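Local coordinates for putative xanthine dehydrogenase YAGS fad-binding subunit (Escherichia coli, PDB 5G5G), which is the molybdenum-cofactor-binding subunit of a three-chain periplasmic aldehyde oxidase and probably oxidises aldehydes to carboxylic acids, at residues E428-H433 against N708-R713. Numbering follows the deposited sequence.
Sequences EWLVGH and NATGIR
The methyl of A709 lies over the backbone of V431 and G432, with CB 3.5 Å from G432 N. G432 lets the helix end come this close. A CB on that glycine would point at the helix and clash with A709 N, and G432 CA and A709 CA are 3.8 Å apart. Beside it, the CB of L430 meets the carbonyl O of A709 at 3.4 Å. L430 CD1 reaches the T710 methyl CG2 more loosely.

N708 makes the direct polar link. Its CG is anti to the backbone N (chi1 -179°), which extends the amide out from the helix to the H433 backbone. There OD1 accepts a nearly straight bond from H433 N at 2.9 Å (N-H...O 168°). The donor sits 34° off the carbonyl plane. A water also donates to OD1 and to V431 O, so OD1 takes two bonds. The other end of the amide, ND2, is held by N418 O, which fixes the flip. A leucine in place of N708 would probably leave H433 N without its acceptor, the water with only V431 O of its two acceptors here, and N418 O without its donor. H433 itself turns its NE2 to E592 on strand 584-596.

T710 OG1 accepts from I712 N at 3.1 Å, an ST turn, and also bonds to V706 O. G711 then leaves the helix with positive phi. This is plain packing of the C-terminal end of helix 698-710 on strand 429-441 of a mixed beta-sheet, the strand lying within the second molybdopterin cofactor-binding region.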
loop_
_atom_site.group_PDB
_atom_site.type_symbol
_atom_site.label_atom_id
_atom_site.label_comp_id
_atom_site.label_asym_id
_atom_site.label_seq_id
_atom_site.Cartn_x
_atom_site.Cartn_y
_atom_site.Cartn_z
ATOM N N GLU C 428 0.866 -22.804 19.917
ATOM C CA GLU C 428 1.164 -23.450 18.636
ATOM C C GLU C 428 2.220 -22.635 17.830
ATOM O O GLU C 428 2.629 -23.082 16.777
ATOM C CB GLU C 428 -0.119 -23.652 17.783
ATOM C CG GLU C 428 -0.262 -25.082 17.238
ATOM C CD GLU C 428 -1.567 -25.405 16.459
ATOM O OE1 GLU C 428 -2.566 -24.649 16.533
ATOM O OE2 GLU C 428 -1.590 -26.446 15.762
ATOM N N TRP C 429 2.661 -21.484 18.337
ATOM C CA TRP C 429 3.598 -20.605 17.620
ATOM C C TRP C 429 5.055 -20.929 18.001
ATOM O O TRP C 429 5.364 -21.067 19.200
ATOM C CB TRP C 429 3.323 -19.145 17.957
ATOM C CG TRP C 429 1.956 -18.751 17.520
ATOM C CD1 TRP C 429 0.773 -18.867 18.247
ATOM C CD2 TRP C 429 1.593 -18.269 16.237
ATOM N NE1 TRP C 429 -0.290 -18.430 17.489
ATOM C CE2 TRP C 429 0.179 -18.064 16.249
ATOM C CE3 TRP C 429 2.318 -17.966 15.083
ATOM C CZ2 TRP C 429 -0.523 -17.602 15.124
ATOM C CZ3 TRP C 429 1.631 -17.513 13.979
ATOM C CH2 TRP C 429 0.223 -17.312 14.005
ATOM N N LEU C 430 5.916 -21.082 16.988
ATOM C CA LEU C 430 7.376 -21.081 17.176
ATOM C C LEU C 430 7.809 -19.634 17.235
ATOM O O LEU C 430 7.449 -18.837 16.353
ATOM C CB LEU C 430 8.089 -21.780 16.026
ATOM C CG LEU C 430 7.850 -23.280 15.919
ATOM C CD1 LEU C 430 7.974 -23.791 14.481
ATOM C CD2 LEU C 430 8.803 -24.013 16.846
ATOM N N VAL C 431 8.535 -19.272 18.287
ATOM C CA VAL C 431 9.014 -17.900 18.473
ATOM C C VAL C 431 10.489 -17.784 18.168
ATOM O O VAL C 431 11.302 -18.667 18.547
ATOM C CB VAL C 431 8.779 -17.451 19.906
ATOM C CG1 VAL C 431 9.279 -16.049 20.109
ATOM C CG2 VAL C 431 7.268 -17.541 20.220
ATOM N N GLY C 432 10.841 -16.709 17.490
ATOM C CA GLY C 432 12.223 -16.430 17.147
ATOM C C GLY C 432 12.562 -14.968 17.259
ATOM O O GLY C 432 11.685 -14.100 17.144
ATOM N N HIS C 433 13.863 -14.711 17.472
ATOM C CA HIS C 433 14.445 -13.407 17.601
ATOM C C HIS C 433 15.529 -13.241 16.558
ATOM O O HIS C 433 16.309 -14.176 16.332
ATOM C CB HIS C 433 15.028 -13.215 19.015
ATOM C CG HIS C 433 14.026 -13.415 20.100
ATOM N ND1 HIS C 433 13.809 -14.639 20.696
ATOM C CD2 HIS C 433 13.097 -12.570 20.620
ATOM C CE1 HIS C 433 12.854 -14.525 21.603
ATOM N NE2 HIS C 433 12.367 -13.292 21.535
ATOM N N ASN C 708 15.649 -18.140 13.276
ATOM C CA ASN C 708 15.786 -18.476 14.683
ATOM C C ASN C 708 14.527 -19.231 15.182
ATOM O O ASN C 708 14.606 -20.152 16.005
ATOM C CB ASN C 708 16.033 -17.221 15.505
ATOM C CG ASN C 708 16.209 -17.517 16.986
ATOM O OD1 ASN C 708 15.327 -17.234 17.797
ATOM N ND2 ASN C 708 17.326 -18.148 17.340
ATOM N N ALA C 709 13.354 -18.880 14.669
ATOM C CA ALA C 709 12.135 -19.615 15.103
ATOM C C ALA C 709 12.011 -21.029 14.625
ATOM O O ALA C 709 11.442 -21.867 15.343
ATOM C CB ALA C 709 10.896 -18.856 14.697
ATOM N N THR C 710 12.484 -21.299 13.402
ATOM C CA THR C 710 12.190 -22.523 12.712
ATOM C C THR C 710 13.395 -23.391 12.369
ATOM O O THR C 710 13.226 -24.555 12.075
ATOM C CB THR C 710 11.501 -22.249 11.371
ATOM O OG1 THR C 710 12.330 -21.431 10.522
ATOM C CG2 THR C 710 10.171 -21.505 11.576
ATOM N N GLY C 711 14.575 -22.803 12.303
ATOM C CA GLY C 711 15.729 -23.427 11.706
ATOM C C GLY C 711 15.778 -23.459 10.182
ATOM O O GLY C 711 16.594 -24.201 9.637
ATOM N N ILE C 712 14.897 -22.733 9.507
ATOM C CA ILE C 712 14.801 -22.743 8.045
ATOM C C ILE C 712 15.296 -21.414 7.472
ATOM O O ILE C 712 14.719 -20.317 7.761
ATOM C CB ILE C 712 13.341 -22.996 7.574
ATOM C CG1 ILE C 712 12.729 -24.206 8.269
ATOM C CG2 ILE C 712 13.268 -23.047 6.027
ATOM C CD1 ILE C 712 11.198 -24.256 8.149
ATOM N N ARG C 713 16.372 -21.474 6.666
ATOM C CA ARG C 713 16.833 -20.295 5.933
ATOM C C ARG C 713 16.075 -20.158 4.638
ATOM O O ARG C 713 15.939 -21.132 3.891
ATOM C CB ARG C 713 18.296 -20.404 5.576
ATOM C CG ARG C 713 19.218 -20.380 6.748
ATOM C CD ARG C 713 19.426 -18.971 7.246
ATOM N NE ARG C 713 20.434 -19.010 8.298
ATOM C CZ ARG C 713 20.719 -17.988 9.101
ATOM N NH1 ARG C 713 20.068 -16.845 9.019
ATOM N NH2 ARG C 713 21.658 -18.141 10.015
HETATM O O HOH W 1 14.001 -19.015 19.345
HETATM O O HOH W 2 11.727 -21.535 18.341
#